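Long-range contacts in putative isochorismatase (Burkholderia xenovorans, PDB 3OQP), which probably hydrolyses a small-molecule substrate through a catalytic triad, as a putative member of the isochorismatase family: residues P92-G97 and A124-H129; A8-D13 and V52-F57; F173-S178 and L192-I197. All coordinates share one frame; numbering follows the deposited sequence. Where two conformers were deposited one is given.

Overall arrangement
From the N terminus, interaction 2 comes first: strand segments 8-13 and 52-57 pair side by side, closing a loop of 38 residues that holds helix 30-47. Interaction 1 returns 124-129, on a helix, to the loop 92-97, closing a loop of 26 residues that holds helix 100-105 and strand 111-115. Interaction 3 closes the shortest loop, 13 residues around helix 179-188, by laying 192-197 against strand 175-177. The three follow in series without nesting or crossing. Ala94 of interaction 1 packs on Ile10 and Val54 of interaction 2, and Ile127 reaches Phe173 of interaction 3. Interactions 2 and 3 do not touch but both reach the same parallel sheet; interactions 1 and 3 also meet the second subunit.

Interaction 1. Residues P92-G97 and A124-H129; sequences PSAFTG and ASTINH
Loop 92-97 packs most tightly where Ser93, Ala94 and Phe95 meet the helix residues Thr126 and His129. With OG anti to its backbone N (chi1 173°), Ser93 brings its hydroxyl to the edge of the His129 ring, where Ser93 OG and His129 ND1 are 2.6 Å apart. Ser93 OG also accepts from Phe95 N at 3.0 Å, forming an ST turn, so a small hydroxyl both shapes the loop and ties it to the helix. One residue on, Ala94 N gives a nearly straight bond (168°) to Thr126 OG1 at 3.0 Å. Thr126 OG1 is also hydrogen-bonded to the carbonyl oxygen of residue 122, and a beta-branched Thr suits this place because its methyl serves a second neighbour: Thr126 CG2 lies 3.7 Å from Phe95 CE2. Thr126 O sits at the edge of the Phe95 ring, near its plane, 3.4 Å from Phe95 CE2, while His129 CB meets Phe95 CD2 at 3.7 Å.

Towards Thr96 the contact becomes less buried. Thr96 is partly exposed and covers little of the helix, yet its OG1 still comes 3.1 Å from His129 CE1, oblique to the ring; it also packs on His132 of the second subunit. At the other end Pro92 CB rests against Ser125, whose OG is bonded to Asn128 of the second subunit; Ser93 N likewise bonds His132 of that subunit.

Helix 124-132 begins just after the sulfinoalanine found at position 122, consistent with the isochorismatase-family site, in which the nucleophilic cysteine stands at the N-terminal end of a helix.

Interaction 2. Residues A8-D13 and V52-F57; sequences ALIVID and VIVQNF
Val54 O is gripped by two donors, Asp13 N at 2.9 Å and a water whose oxygen lies 2.8 Å away. Val11 O is held likewise, by Val54 N at 3.1 Å and the same water, which thus joins two carbonyls of neighbouring strands. The bond from Asp13 N stands well above the carbonyl plane of Val54 (41° out of it) and is the most bent of the four in the ladder; it lies where strand 8-12 ends and Asp13 turns to a left-handed backbone conformation. Earlier in the ladder the bonds are straighter: Val52 N reaches Leu9 O at 2.8 Å, and Val11 N meets Val52 O almost along its C=O axis (175°), an oxygen that the CA-H of Ile10 also approaches. These are the bonds of a regular parallel pair.

Branched aliphatic residues, well suited to buried strands, fill both faces. On one, Ile10 and Val54 cross obliquely, CG1 of Ile10 lying 3.6 Å from CG2 of Val54. On the other, Val11 and Ile53 lie side by side, and a bent Ile53 chain (chi2 -54°) brings its CD1 to 3.7 Å from Val11 CB.

At the C-terminal ends Asp13 OD2 comes 3.1 Å from Asn56 CB. The polar tips of both residues share one partner, Lys89, which makes a salt bridge with Asp13 and a hydrogen bond with Asn56 OD1; this pairing is consistent with the Asp and Lys of the family's catalytic triad, and the cation would favour a charged Asp13.

Strands 7-12 and 51-56 are joined through helix 30-47 in a beta-alpha-beta unit, the helix lying over the face of Val11 and Ile53, where its Met41 touches both. Leu100 of helix 100-105 covers Ile10 and Val52, and strand 111-115 flanks strand 7-12 on the side away from 51-56.

Interaction 3. Residues F173-S178 and L192-I197; sequences FAAVAS and LARGNI
Apolar contacts come from small residues of strand 175-177 and one larger side chain. Ala175 CB meets Leu192 CB at 3.6 Å, and Ala177 CB meets Leu192 CD1 at 3.7 Å; alanines at both positions let the following chain lie close. Leu192 also reaches Trp182 and Ala185 of helix 179-188.

A flat group adds to this. Arg194, extended from CG to NE, lays its guanidinium over Ala175, whose CB is 3.8 Å above the plane and over its centre. NH2 at its tip is hydrogen-bonded to Val137 O of the adjoining strand. Strand 175-177 is the outermost strand, within this chain, of a parallel sheet in the order 3-2-1-4-5-6, as in Rossmann-like alpha/beta folds, and the 192-197 segment runs alongside it before Asn196 N-caps the last helix, 197-208.

Polar links between the segments pass through water. One water donates to Phe173 O at 2.9 Å and accepts from Arg194 NE at 3.1 Å. A second donates to both Val176 O and Ala193 O, the second water's oxygen lying 2.7 Å from Ala193 O. That carbonyl also receives Gln170 NE2, and its oxygen, Ala193 O, comes within 3.4 Å of Ala175 CB.

Interaction 1. Residues P92-G97 and A124-H129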
loop_
_atom_site.group_PDB
_atom_site.type_symbol
_atom_site.label_atom_id
_atom_site.label_comp_id
_atom_site.label_asym_id
_atom_site.label_seq_id
_atom_site.Cartn_x
_atom_site.Cartn_y
_atom_site.Cartn_z
ATOM N N PRO A 92 0.908 4.410 -10.519
ATOM C CA PRO A 92 1.350 3.171 -9.890
ATOM C C PRO A 92 0.478 1.951 -10.169
ATOM O O PRO A 92 0.988 0.908 -10.602
ATOM C CB PRO A 92 1.425 3.544 -8.394
ATOM C CG PRO A 92 1.682 5.051 -8.458
ATOM C CD PRO A 92 0.879 5.555 -9.592
ATOM N N SER A 93 -0.837 2.117 -10.067
ATOM C CA SER A 93 -1.729 0.989 -10.267
ATOM C C SER A 93 -1.969 0.695 -11.768
ATOM O O SER A 93 -2.238 1.581 -12.574
ATOM C CB SER A 93 -3.089 1.263 -9.668
ATOM O OG SER A 93 -3.992 0.213 -10.026
ATOM N N ALA A 94 -1.869 -0.581 -12.135
ATOM C CA ALA A 94 -2.123 -1.082 -13.470
ATOM C C ALA A 94 -3.620 -1.124 -13.787
ATOM O O ALA A 94 -3.977 -1.284 -14.956
ATOM C CB ALA A 94 -1.531 -2.464 -13.645
ATOM N N PHE A 95 -4.490 -0.865 -12.811
ATOM C CA PHE A 95 -5.930 -0.848 -13.063
ATOM C C PHE A 95 -6.507 0.487 -13.466
ATOM O O PHE A 95 -7.440 0.506 -14.243
ATOM C CB PHE A 95 -6.669 -1.304 -11.791
ATOM C CG PHE A 95 -6.611 -2.800 -11.510
ATOM C CD1 PHE A 95 -7.485 -3.655 -12.144
ATOM C CD2 PHE A 95 -5.692 -3.330 -10.649
ATOM C CE1 PHE A 95 -7.468 -5.013 -11.907
ATOM C CE2 PHE A 95 -5.645 -4.718 -10.393
ATOM C CZ PHE A 95 -6.530 -5.545 -10.995
ATOM N N THR A 96 -6.030 1.554 -12.862
ATOM C CA THR A 96 -6.719 2.845 -13.009
ATOM C C THR A 96 -6.787 3.360 -14.422
ATOM O O THR A 96 -5.799 3.657 -15.028
ATOM C CB THR A 96 -6.112 3.927 -12.114
ATOM O OG1 THR A 96 -6.045 3.420 -10.777
ATOM C CG2 THR A 96 -6.851 5.277 -12.177
ATOM N N GLY A 97 -8.012 3.354 -14.916
ATOM C CA GLY A 97 -8.348 3.822 -16.202
ATOM C C GLY A 97 -8.026 2.873 -17.342
ATOM O O GLY A 97 -8.232 3.262 -18.485
ATOM N N ALA A 124 2.269 -2.846 -5.017
ATOM C CA ALA A 124 1.349 -2.678 -3.897
ATOM C C ALA A 124 0.067 -1.933 -4.330
ATOM O O ALA A 124 -1.021 -2.290 -3.825
ATOM C CB ALA A 124 2.053 -1.948 -2.700
ATOM N N SER A 125 0.206 -0.909 -5.185
ATOM C CA SER A 125 -0.957 -0.164 -5.662
ATOM C C SER A 125 -1.905 -1.053 -6.439
ATOM O O SER A 125 -3.137 -1.015 -6.250
ATOM C CB SER A 125 -0.482 1.020 -6.495
ATOM O OG SER A 125 0.171 2.000 -5.709
ATOM N N THR A 126 -1.340 -1.853 -7.323
ATOM C CA THR A 126 -2.094 -2.743 -8.153
ATOM C C THR A 126 -2.816 -3.774 -7.277
ATOM O O THR A 126 -4.037 -4.055 -7.478
ATOM C CB THR A 126 -1.205 -3.428 -9.193
ATOM O OG1 THR A 126 -0.641 -2.416 -10.050
ATOM C CG2 THR A 126 -1.940 -4.425 -10.051
ATOM N N ILE A 127 -2.115 -4.334 -6.281
ATOM C CA ILE A 127 -2.706 -5.279 -5.350
ATOM C C ILE A 127 -3.846 -4.649 -4.540
ATOM O O ILE A 127 -4.900 -5.276 -4.357
ATOM C CB ILE A 127 -1.618 -5.805 -4.407
ATOM C CG1 ILE A 127 -0.668 -6.680 -5.248
ATOM C CG2 ILE A 127 -2.217 -6.558 -3.215
ATOM C CD1 ILE A 127 0.613 -7.100 -4.465
ATOM N N ASN A 128 -3.679 -3.410 -4.076
ATOM C CA ASN A 128 -4.698 -2.743 -3.277
ATOM C C ASN A 128 -5.993 -2.637 -4.070
ATOM O O ASN A 128 -7.078 -2.960 -3.555
ATOM C CB ASN A 128 -4.255 -1.323 -2.866
ATOM C CG ASN A 128 -5.315 -0.606 -2.006
ATOM O OD1 ASN A 128 -5.637 -1.150 -1.001
ATOM N ND2 ASN A 128 -5.871 0.585 -2.423
ATOM N N HIS A 129 -5.894 -2.251 -5.341
ATOM C CA HIS A 129 -7.063 -2.167 -6.196
ATOM C C HIS A 129 -7.678 -3.556 -6.376
ATOM O O HIS A 129 -8.898 -3.730 -6.281
ATOM C CB HIS A 129 -6.711 -1.526 -7.536
ATOM C CG HIS A 129 -6.716 -0.035 -7.499
ATOM N ND1 HIS A 129 -5.835 0.730 -8.237
ATOM C CD2 HIS A 129 -7.566 0.837 -6.907
ATOM C CE1 HIS A 129 -6.110 2.004 -8.042
ATOM N NE2 HIS A 129 -7.162 2.104 -7.257
#

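Interaction 2. Residues A8-D13 and V52-F57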
loop_
_atom_site.group_PDB
_atom_site.type_symbol
_atom_site.label_atom_id
_atom_site.label_comp_id
_atom_site.label_asym_id
_atom_site.label_seq_id
_atom_site.Cartn_x
_atom_site.Cartn_y
_atom_site.Cartn_z
ATOM N N ALA A 8 -4.176 -15.291 -13.350
ATOM C CA ALA A 8 -3.478 -14.548 -14.394
ATOM C C ALA A 8 -2.145 -14.128 -13.733
ATOM O O ALA A 8 -2.147 -13.627 -12.630
ATOM C CB ALA A 8 -4.267 -13.309 -14.946
ATOM N N LEU A 9 -1.063 -14.240 -14.471
ATOM C CA LEU A 9 0.216 -13.713 -14.035
ATOM C C LEU A 9 0.403 -12.300 -14.632
ATOM O O LEU A 9 0.405 -12.133 -15.853
ATOM C CB LEU A 9 1.340 -14.627 -14.549
ATOM C CG LEU A 9 2.745 -14.184 -14.177
ATOM C CD1 LEU A 9 2.965 -14.343 -12.676
ATOM C CD2 LEU A 9 3.795 -14.968 -15.023
ATOM N N ILE A 10 0.579 -11.301 -13.760
ATOM C CA ILE A 10 0.851 -9.931 -14.259
ATOM C C ILE A 10 2.300 -9.592 -13.945
ATOM O O ILE A 10 2.787 -9.914 -12.833
ATOM C CB ILE A 10 -0.136 -8.947 -13.617
ATOM C CG1 ILE A 10 -0.064 -7.591 -14.326
ATOM C CG2 ILE A 10 0.028 -8.805 -12.111
ATOM C CD1 ILE A 10 -1.244 -6.675 -14.006
ATOM N N VAL A 11 3.010 -9.127 -14.943
ATOM C CA VAL A 11 4.424 -8.851 -14.905
ATOM C C VAL A 11 4.580 -7.365 -14.974
ATOM O O VAL A 11 4.411 -6.756 -16.071
ATOM C CB VAL A 11 5.117 -9.547 -16.105
ATOM C CG1 VAL A 11 6.601 -9.344 -16.029
ATOM C CG2 VAL A 11 4.801 -11.067 -16.039
ATOM N N ILE A 12 4.790 -6.671 -13.861
ATOM C CA ILE A 12 4.651 -5.224 -13.745
ATOM C C ILE A 12 5.979 -4.532 -13.940
ATOM O O ILE A 12 6.950 -4.717 -13.177
ATOM C CB ILE A 12 4.053 -4.829 -12.369
ATOM C CG1 ILE A 12 2.655 -5.464 -12.217
ATOM C CG2 ILE A 12 3.954 -3.319 -12.285
ATOM C CD1 ILE A 12 1.949 -5.165 -10.909
ATOM N N ASP A 13 6.032 -3.712 -14.981
ATOM C CA ASP A 13 7.110 -2.739 -15.200
ATOM C C ASP A 13 8.508 -3.346 -15.146
ATOM O O ASP A 13 9.435 -2.755 -14.566
ATOM C CB ASP A 13 7.005 -1.559 -14.255
ATOM C CG ASP A 13 5.683 -0.801 -14.372
ATOM O OD1 ASP A 13 4.841 -1.109 -15.240
ATOM O OD2 ASP A 13 5.476 0.148 -13.545
ATOM N N VAL A 52 0.072 -11.206 -18.481
ATOM C CA VAL A 52 -0.219 -9.789 -18.789
ATOM C C VAL A 52 1.018 -8.970 -18.515
ATOM O O VAL A 52 1.570 -9.068 -17.394
ATOM C CB VAL A 52 -1.346 -9.249 -17.870
ATOM C CG1 VAL A 52 -1.620 -7.757 -18.167
ATOM C CG2 VAL A 52 -2.599 -10.119 -17.961
ATOM N N ILE A 53 1.536 -8.257 -19.499
ATOM C CA ILE A 53 2.670 -7.383 -19.348
ATOM C C ILE A 53 2.184 -5.945 -19.153
ATOM O O ILE A 53 1.341 -5.453 -19.889
ATOM C CB ILE A 53 3.550 -7.448 -20.624
ATOM C CG1 ILE A 53 4.056 -8.860 -20.878
ATOM C CG2 ILE A 53 4.702 -6.429 -20.604
ATOM C CD1 ILE A 53 4.764 -9.498 -19.759
ATOM N N VAL A 54 2.787 -5.253 -18.191
ATOM C CA VAL A 54 2.503 -3.848 -17.879
ATOM C C VAL A 54 3.790 -3.068 -18.152
ATOM O O VAL A 54 4.863 -3.496 -17.673
ATOM C CB VAL A 54 2.065 -3.664 -16.441
ATOM C CG1 VAL A 54 1.750 -2.185 -16.153
ATOM C CG2 VAL A 54 0.868 -4.614 -16.120
ATOM N N GLN A 55 3.675 -1.929 -18.838
ATOM C CA GLN A 55 4.797 -1.048 -19.106
ATOM C C GLN A 55 4.419 0.352 -18.630
ATOM O O GLN A 55 3.368 0.887 -19.039
ATOM C CB GLN A 55 5.131 -1.093 -20.600
ATOM C CG GLN A 55 6.379 -0.327 -20.994
ATOM C CD GLN A 55 6.763 -0.517 -22.470
ATOM O OE1 GLN A 55 5.971 -0.991 -23.282
ATOM N NE2 GLN A 55 8.026 -0.276 -22.769
ATOM N N ASN A 56 5.313 0.981 -17.880
ATOM C CA ASN A 56 5.090 2.271 -17.262
ATOM C C ASN A 56 5.831 3.350 -18.076
ATOM O O ASN A 56 7.040 3.205 -18.300
ATOM C CB ASN A 56 5.594 2.262 -15.820
ATOM C CG ASN A 56 5.353 3.548 -15.096
ATOM O OD1 ASN A 56 4.266 3.730 -14.547
ATOM N ND2 ASN A 56 6.353 4.481 -15.101
ATOM N N PHE A 57 5.131 4.403 -18.500
ATOM C CA PHE A 57 5.792 5.498 -19.153
ATOM C C PHE A 57 5.591 6.821 -18.441
ATOM O O PHE A 57 4.518 7.118 -17.932
ATOM C CB PHE A 57 5.216 5.657 -20.556
ATOM C CG PHE A 57 5.609 4.569 -21.501
ATOM C CD1 PHE A 57 6.922 4.452 -21.959
ATOM C CD2 PHE A 57 4.654 3.730 -22.032
ATOM C CE1 PHE A 57 7.267 3.473 -22.876
ATOM C CE2 PHE A 57 5.009 2.742 -22.966
ATOM C CZ PHE A 57 6.308 2.627 -23.363
HETATM O O HOH W 1 6.626 -5.710 -17.585
#

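Interaction 3. Residues F173-S178 and L192-I197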
loop_
_atom_site.group_PDB
_atom_site.type_symbol
_atom_site.label_atom_id
_atom_site.label_comp_id
_atom_site.label_asym_id
_atom_site.label_seq_id
_atom_site.Cartn_x
_atom_site.Cartn_y
_atom_site.Cartn_z
ATOM N N PHE A 173 -3.449 -8.930 2.452
ATOM C CA PHE A 173 -3.771 -8.597 1.092
ATOM C C PHE A 173 -3.507 -9.687 0.050
ATOM O O PHE A 173 -4.156 -9.698 -0.990
ATOM C CB PHE A 173 -3.006 -7.327 0.674
ATOM C CG PHE A 173 -3.365 -6.115 1.492
ATOM C CD1 PHE A 173 -4.437 -5.371 1.136
ATOM C CD2 PHE A 173 -2.704 -5.778 2.674
ATOM C CE1 PHE A 173 -4.837 -4.284 1.896
ATOM C CE2 PHE A 173 -3.073 -4.701 3.412
ATOM C CZ PHE A 173 -4.150 -3.953 3.026
ATOM N N ALA A 174 -2.566 -10.573 0.272
ATOM C CA ALA A 174 -2.117 -11.496 -0.752
ATOM C C ALA A 174 -1.562 -12.734 -0.105
ATOM O O ALA A 174 -1.143 -12.720 1.091
ATOM C CB ALA A 174 -1.007 -10.838 -1.606
ATOM N N ALA A 175 -1.536 -13.837 -0.855
ATOM C CA ALA A 175 -0.724 -14.983 -0.514
ATOM C C ALA A 175 0.654 -14.736 -1.076
ATOM O O ALA A 175 0.840 -14.667 -2.299
ATOM C CB ALA A 175 -1.287 -16.252 -1.111
ATOM N N VAL A 176 1.606 -14.621 -0.133
ATOM C CA VAL A 176 3.019 -14.351 -0.439
ATOM C C VAL A 176 3.760 -15.664 -0.534
ATOM O O VAL A 176 3.672 -16.491 0.392
ATOM C CB VAL A 176 3.636 -13.429 0.591
ATOM C CG1 VAL A 176 5.164 -13.198 0.334
ATOM C CG2 VAL A 176 2.879 -12.083 0.695
ATOM N N ALA A 177 4.450 -15.935 -1.630
ATOM C CA ALA A 177 5.090 -17.230 -1.845
ATOM C C ALA A 177 6.256 -17.112 -2.737
ATOM O O ALA A 177 6.415 -16.107 -3.453
ATOM C CB ALA A 177 4.083 -18.258 -2.410
ATOM N N SER A 178 7.091 -18.128 -2.804
ATOM C CA SER A 178 8.165 -18.176 -3.757
ATOM C C SER A 178 7.624 -18.569 -5.134
ATOM O O SER A 178 6.559 -19.161 -5.257
ATOM C CB SER A 178 9.233 -19.160 -3.332
ATOM O OG SER A 178 8.730 -20.494 -3.395
ATOM N N LEU A 192 -2.691 -20.759 -2.734
ATOM C CA LEU A 192 -1.590 -20.525 -1.829
ATOM C C LEU A 192 -2.176 -19.985 -0.517
ATOM O O LEU A 192 -3.237 -19.387 -0.511
ATOM C CB LEU A 192 -0.598 -19.522 -2.467
ATOM C CG LEU A 192 0.262 -20.095 -3.590
ATOM C CD1 LEU A 192 0.955 -18.984 -4.290
ATOM C CD2 LEU A 192 1.283 -21.144 -3.088
ATOM N N ALA A 193 -1.445 -20.173 0.574
ATOM C CA ALA A 193 -1.894 -19.787 1.906
ATOM C C ALA A 193 -1.816 -18.287 2.188
ATOM O O ALA A 193 -0.798 -17.676 1.906
ATOM C CB ALA A 193 -1.031 -20.528 2.947
ATOM N N ARG A 194 -2.889 -17.742 2.747
ATOM C CA ARG A 194 -2.993 -16.347 3.172
ATOM C C ARG A 194 -2.964 -16.263 4.684
ATOM O O ARG A 194 -3.598 -17.093 5.377
ATOM C CB ARG A 194 -4.280 -15.713 2.640
ATOM C CG ARG A 194 -4.202 -15.560 1.168
ATOM C CD ARG A 194 -5.479 -15.085 0.441
ATOM N NE ARG A 194 -5.152 -14.896 -0.990
ATOM C CZ ARG A 194 -4.997 -15.905 -1.837
ATOM N NH1 ARG A 194 -5.134 -17.182 -1.467
ATOM N NH2 ARG A 194 -4.613 -15.684 -3.056
ATOM N N GLY A 195 -2.268 -15.266 5.222
ATOM C CA GLY A 195 -2.267 -15.002 6.631
ATOM C C GLY A 195 -3.412 -14.092 7.037
ATOM O O GLY A 195 -4.309 -13.745 6.241
ATOM N N ASN A 196 -3.362 -13.620 8.263
ATOM C CA ASN A 196 -4.380 -12.721 8.770
ATOM C C ASN A 196 -3.789 -11.855 9.859
ATOM O O ASN A 196 -2.722 -12.122 10.397
ATOM C CB ASN A 196 -5.652 -13.447 9.210
ATOM C CG ASN A 196 -5.430 -14.310 10.425
ATOM O OD1 ASN A 196 -5.511 -13.816 11.549
ATOM N ND2 ASN A 196 -5.135 -15.589 10.200
ATOM N N ILE A 197 -4.424 -10.729 10.127
ATOM C CA ILE A 197 -3.839 -9.702 10.987
ATOM C C ILE A 197 -3.713 -10.137 12.411
ATOM O O ILE A 197 -2.683 -9.907 13.038
ATOM C CB ILE A 197 -4.709 -8.411 10.872
ATOM C CG1 ILE A 197 -4.452 -7.761 9.509
ATOM C CG2 ILE A 197 -4.385 -7.371 11.944
ATOM C CD1 ILE A 197 -5.366 -6.554 9.135
HETATM O O HOH W 2 -5.817 -11.930 -1.650
HETATM O O HOH W 3 1.586 -18.280 0.779
#